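Local coordinates for Ras-interacting protein 1 (Homo sapiens, PDB 5KHQ), which binds GTP-loaded Ras-family GTPases through its Ras-associating domain and regulates GTPase signalling, cell architecture and adhesion in endothelial cells during blood vessel formation, at the interface of chains A and B. Numbering follows the deposited sequence. Chains: chain A/B, Ras-interacting protein 1.

Contact 1: the interface of chains A and B. Residues chain A 79, 96, 116, 119; chain B 111-112.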
loop_
_atom_site.group_PDB
_atom_site.type_symbol
_atom_site.label_atom_id
_atom_site.label_comp_id
_atom_site.label_asym_id
_atom_site.label_seq_id
_atom_site.Cartn_x
_atom_site.Cartn_y
_atom_site.Cartn_z
ATOM N N LEU A 79 -10.909 -1.413 -3.508
ATOM C CA LEU A 79 -11.850 -0.418 -3.002
ATOM C C LEU A 79 -12.999 -0.123 -3.963
ATOM O O LEU A 79 -12.785 0.259 -5.118
ATOM C CB LEU A 79 -11.117 0.880 -2.653
ATOM C CG LEU A 79 -10.029 0.912 -1.581
ATOM C CD1 LEU A 79 -9.299 2.222 -1.736
ATOM C CD2 LEU A 79 -10.592 0.789 -0.174
ATOM N N HIS A 96 -10.834 1.242 -7.342
ATOM C CA HIS A 96 -9.373 1.272 -7.233
ATOM C C HIS A 96 -8.857 0.025 -6.509
ATOM O O HIS A 96 -9.488 -0.469 -5.564
ATOM C CB HIS A 96 -8.912 2.563 -6.526
ATOM C CG HIS A 96 -7.422 2.780 -6.530
ATOM N ND1 HIS A 96 -6.679 2.870 -7.690
ATOM C CD2 HIS A 96 -6.544 2.952 -5.510
ATOM C CE1 HIS A 96 -5.408 3.072 -7.383
ATOM N NE2 HIS A 96 -5.300 3.128 -6.068
ATOM N N ARG A 116 -11.592 4.910 2.986
ATOM C CA ARG A 116 -12.164 6.258 3.115
ATOM C C ARG A 116 -13.648 6.132 3.491
ATOM O O ARG A 116 -14.363 5.337 2.862
ATOM C CB ARG A 116 -11.975 7.048 1.803
ATOM C CG ARG A 116 -12.981 8.164 1.537
ATOM C CD ARG A 116 -12.487 9.537 1.968
ATOM N NE ARG A 116 -11.989 10.315 0.830
ATOM C CZ ARG A 116 -12.748 11.027 -0.005
ATOM N NH1 ARG A 116 -14.069 11.083 0.145
ATOM N NH2 ARG A 116 -12.179 11.689 -1.005
ATOM N N TRP A 119 -16.640 4.358 1.474
ATOM C CA TRP A 119 -16.152 3.302 0.578
ATOM C C TRP A 119 -16.172 1.902 1.213
ATOM O O TRP A 119 -16.268 1.764 2.438
ATOM C CB TRP A 119 -14.740 3.628 0.115
ATOM C CG TRP A 119 -14.640 4.751 -0.852
ATOM C CD1 TRP A 119 -14.881 6.071 -0.606
ATOM C CD2 TRP A 119 -14.229 4.662 -2.219
ATOM N NE1 TRP A 119 -14.658 6.813 -1.740
ATOM C CE2 TRP A 119 -14.256 5.976 -2.747
ATOM C CE3 TRP A 119 -13.842 3.599 -3.056
ATOM C CZ2 TRP A 119 -13.912 6.260 -4.083
ATOM C CZ3 TRP A 119 -13.500 3.878 -4.390
ATOM C CH2 TRP A 119 -13.536 5.202 -4.887
ATOM N N GLU B 111 -5.906 9.632 0.130
ATOM C CA GLU B 111 -7.338 9.933 0.186
ATOM C C GLU B 111 -8.260 8.729 0.329
ATOM O O GLU B 111 -9.188 8.765 1.139
ATOM C CB GLU B 111 -7.768 10.827 -0.992
ATOM C CG GLU B 111 -7.236 12.271 -0.953
ATOM C CD GLU B 111 -7.484 13.029 0.362
ATOM O OE1 GLU B 111 -8.558 12.868 0.989
ATOM O OE2 GLU B 111 -6.597 13.813 0.771
ATOM N N LEU B 112 -7.993 7.674 -0.439
ATOM C CA LEU B 112 -8.859 6.489 -0.489
ATOM C C LEU B 112 -8.723 5.577 0.725
ATOM O O LEU B 112 -9.624 4.775 1.008
ATOM C CB LEU B 112 -8.637 5.699 -1.784
ATOM C CG LEU B 112 -8.894 6.397 -3.127
ATOM C CD1 LEU B 112 -8.423 5.553 -4.302
ATOM C CD2 LEU B 112 -10.361 6.767 -3.285
#
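The C-terminal end of helix 106-112 of chain B, at B:Glu111 and B:Leu112, is set against strands 73-80 and 96-99 of chain A and against the loop that carries A:Arg116 and A:Trp119. Both chains are the Ras-associating (RA) domain of Rasip1, a ubiquitin-like fold. B:Leu112 is the knob of the contact, and its branched side chain suits a site walled by unlike groups, an indole, an imidazole and a leucine. Its CD2 methyl sits over one face of the six-membered ring of A:Trp119, toward the rim, 4.0 Å from the ring centroid. The other methyl, CD1, lies 3.4 Å from CD2 of the A:His96 imidazole, the two side chains crossing at about a right angle. Nearer the backbone, CB of B:Leu112 meets CD1 of A:Leu79 at 3.5 Å. With its CG turned away from its own carbonyl carbon (chi1 -60°), B:Leu112 divides its methyls between tryptophan and histidine. A backbone bond beside it probably helps to hold this placement: the amide N of A:Arg116 donates to the carbonyl O of B:Leu112 at 2.8 Å. The long A:Arg116 side chain, bent at chi2 and chi3, brings its NE to 3.2 Å from the carbonyl O of B:Glu111, a weak hydrogen bond. The B:Glu111 carboxylate oxygen OE1 stays 4.3 Å from that NE, near enough perhaps for a mild electrostatic attraction without direct pairing.

Contact 2: the interface of chains A and B. Residues chain A 77, 79, 96, 98; chain B 98, 104, 112-113.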
loop_
_atom_site.group_PDB
_atom_site.type_symbol
_atom_site.label_atom_id
_atom_site.label_comp_id
_atom_site.label_asym_id
_atom_site.label_seq_id
_atom_site.Cartn_x
_atom_site.Cartn_y
_atom_site.Cartn_z
ATOM N N ASP A 77 -5.605 -5.238 -2.329
ATOM C CA ASP A 77 -6.464 -4.451 -1.453
ATOM C C ASP A 77 -7.309 -3.605 -2.395
ATOM O O ASP A 77 -6.800 -2.692 -3.055
ATOM C CB ASP A 77 -5.634 -3.583 -0.484
ATOM C CG ASP A 77 -6.490 -2.854 0.565
ATOM O OD1 ASP A 77 -7.720 -3.055 0.632
ATOM O OD2 ASP A 77 -5.920 -2.066 1.342
ATOM N N LEU A 79 -10.909 -1.413 -3.508
ATOM C CA LEU A 79 -11.850 -0.418 -3.002
ATOM C C LEU A 79 -12.999 -0.123 -3.963
ATOM O O LEU A 79 -12.785 0.259 -5.118
ATOM C CB LEU A 79 -11.117 0.880 -2.653
ATOM C CG LEU A 79 -10.029 0.912 -1.581
ATOM C CD1 LEU A 79 -9.299 2.222 -1.736
ATOM C CD2 LEU A 79 -10.592 0.789 -0.174
ATOM N N HIS A 96 -10.834 1.242 -7.342
ATOM C CA HIS A 96 -9.373 1.272 -7.233
ATOM C C HIS A 96 -8.857 0.025 -6.509
ATOM O O HIS A 96 -9.488 -0.469 -5.564
ATOM C CB HIS A 96 -8.912 2.563 -6.526
ATOM C CG HIS A 96 -7.422 2.780 -6.530
ATOM N ND1 HIS A 96 -6.679 2.870 -7.690
ATOM C CD2 HIS A 96 -6.544 2.952 -5.510
ATOM C CE1 HIS A 96 -5.408 3.072 -7.383
ATOM N NE2 HIS A 96 -5.300 3.128 -6.068
ATOM N N ARG A 98 -4.870 -1.871 -5.130
ATOM C CA ARG A 98 -3.438 -1.894 -4.937
ATOM C C ARG A 98 -2.969 -3.351 -4.826
ATOM O O ARG A 98 -3.400 -4.071 -3.918
ATOM C CB ARG A 98 -3.118 -1.150 -3.651
ATOM C CG ARG A 98 -1.743 -0.522 -3.628
ATOM C CD ARG A 98 -1.300 -0.302 -2.199
ATOM N NE ARG A 98 -0.525 -1.450 -1.756
ATOM C CZ ARG A 98 -0.575 -1.963 -0.532
ATOM N NH1 ARG A 98 -1.365 -1.454 0.399
ATOM N NH2 ARG A 98 0.165 -3.005 -0.241
ATOM N N ARG B 98 4.768 1.599 5.075
ATOM C CA ARG B 98 4.738 0.941 3.782
ATOM C C ARG B 98 5.472 1.791 2.743
ATOM O O ARG B 98 5.155 2.972 2.558
ATOM C CB ARG B 98 3.291 0.691 3.340
ATOM C CG ARG B 98 3.180 0.045 1.969
ATOM C CD ARG B 98 1.736 -0.180 1.591
ATOM N NE ARG B 98 1.073 0.959 0.941
ATOM C CZ ARG B 98 1.287 1.376 -0.313
ATOM N NH1 ARG B 98 2.194 0.800 -1.085
ATOM N NH2 ARG B 98 0.596 2.389 -0.798
ATOM N N GLU B 104 2.971 4.177 -8.055
ATOM C CA GLU B 104 1.783 4.433 -7.218
ATOM C C GLU B 104 1.452 5.920 -7.215
ATOM O O GLU B 104 2.334 6.753 -7.428
ATOM C CB GLU B 104 1.992 3.978 -5.774
ATOM C CG GLU B 104 1.750 2.504 -5.531
ATOM C CD GLU B 104 1.516 2.175 -4.064
ATOM O OE1 GLU B 104 0.459 2.566 -3.508
ATOM O OE2 GLU B 104 2.388 1.507 -3.472
ATOM N N LEU B 112 -7.993 7.674 -0.439
ATOM C CA LEU B 112 -8.859 6.489 -0.489
ATOM C C LEU B 112 -8.723 5.577 0.725
ATOM O O LEU B 112 -9.624 4.775 1.008
ATOM C CB LEU B 112 -8.637 5.699 -1.784
ATOM C CG LEU B 112 -8.894 6.397 -3.127
ATOM C CD1 LEU B 112 -8.423 5.553 -4.302
ATOM C CD2 LEU B 112 -10.361 6.767 -3.285
ATOM N N TRP B 113 -7.591 5.694 1.424
ATOM C CA TRP B 113 -7.387 5.018 2.704
ATOM C C TRP B 113 -7.206 6.010 3.832
ATOM O O TRP B 113 -6.660 7.089 3.633
ATOM C CB TRP B 113 -6.176 4.099 2.657
ATOM C CG TRP B 113 -6.367 2.900 1.801
ATOM C CD1 TRP B 113 -6.979 1.728 2.152
ATOM C CD2 TRP B 113 -5.932 2.740 0.447
ATOM N NE1 TRP B 113 -6.950 0.846 1.099
ATOM C CE2 TRP B 113 -6.316 1.441 0.038
ATOM C CE3 TRP B 113 -5.253 3.567 -0.463
ATOM C CZ2 TRP B 113 -6.036 0.941 -1.248
ATOM C CZ3 TRP B 113 -4.980 3.075 -1.753
ATOM C CH2 TRP B 113 -5.375 1.775 -2.130
#
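A:Leu79 presses its CD1 methyl onto one face of the B:Trp113 indole, 3.8 Å from the centroid of the six-membered ring, while its CD2 lies nearer the pyrrole nitrogen. A branched aliphatic chain suits this broad aromatic surface, and B:Trp113 offers more than the face. At its far rim, CH2 comes within 3.8 Å of CD2 of A:His96, and the same carbon approaches CB of A:Arg98. On the pyrrole side, the indole NE1 donates a weak, strongly bent hydrogen bond to the carboxylate oxygen OD2 of A:Asp77, at 3.1 Å. The A:Asp77 carboxylate reaches the indole because its CG is anti to the backbone N (chi1 -174°); its plane is turned 52° from the ring.

Beyond the tryptophan, A:Arg98 and B:Arg98 run past each other in opposite directions with their guanidinium planes stacked, 4° from parallel. The stack is offset: each CD lies over the rim of the partner's guanidinium, and NH1 of A:Arg98 is 3.5 Å from NE of B:Arg98. Arginine suits this place because its flat, delocalised group can stack while its edge still makes bonds. B:Glu104 positions B:Arg98, which grips it end-on, and also borders A:Arg98. B:Arg98 NH1 to B:Glu104 OE2 at 2.5 Å and NH2 to OE1 at 2.7 Å are both hydrogen bonds on syn lone pairs, and the first is also the closest approach of the salt bridge. This fork fixes the rotation of the guanidinium, and so probably its attitude in the stack. B:Glu104 OE1 also lies 4.5 Å from NE of A:Arg98, so its charge probably eases the repulsion in the stack. A leucine replacing B:Arg98 would probably leave the B:Glu104 carboxylate without its mate and A:Arg98 without its flat stacking partner. The site thus joins an apolar seam to a stacked arginine pair, and is likely to help hold two RA domains together as a homodimer.

Contact 1 and contact 2 are adjoining parts of one two-fold interface, with the centres of their C-alpha atoms about 7 Å apart. They share A:Leu79, A:His96 and B:Leu112, and the direct sequence step from the end of helix 106-112 into strand 113-115 carries chain B from one to the other. Contact 1 lies toward the loop that follows strand 113-115 of chain A, whereas contact 2 reaches the two-fold centre, where A:Arg98 and B:Arg98 meet. Each contact recurs with the chains exchanged. Rasip1 is known to homodimerise, but the structure alone does not show whether the full-length protein uses this RA-domain pairing.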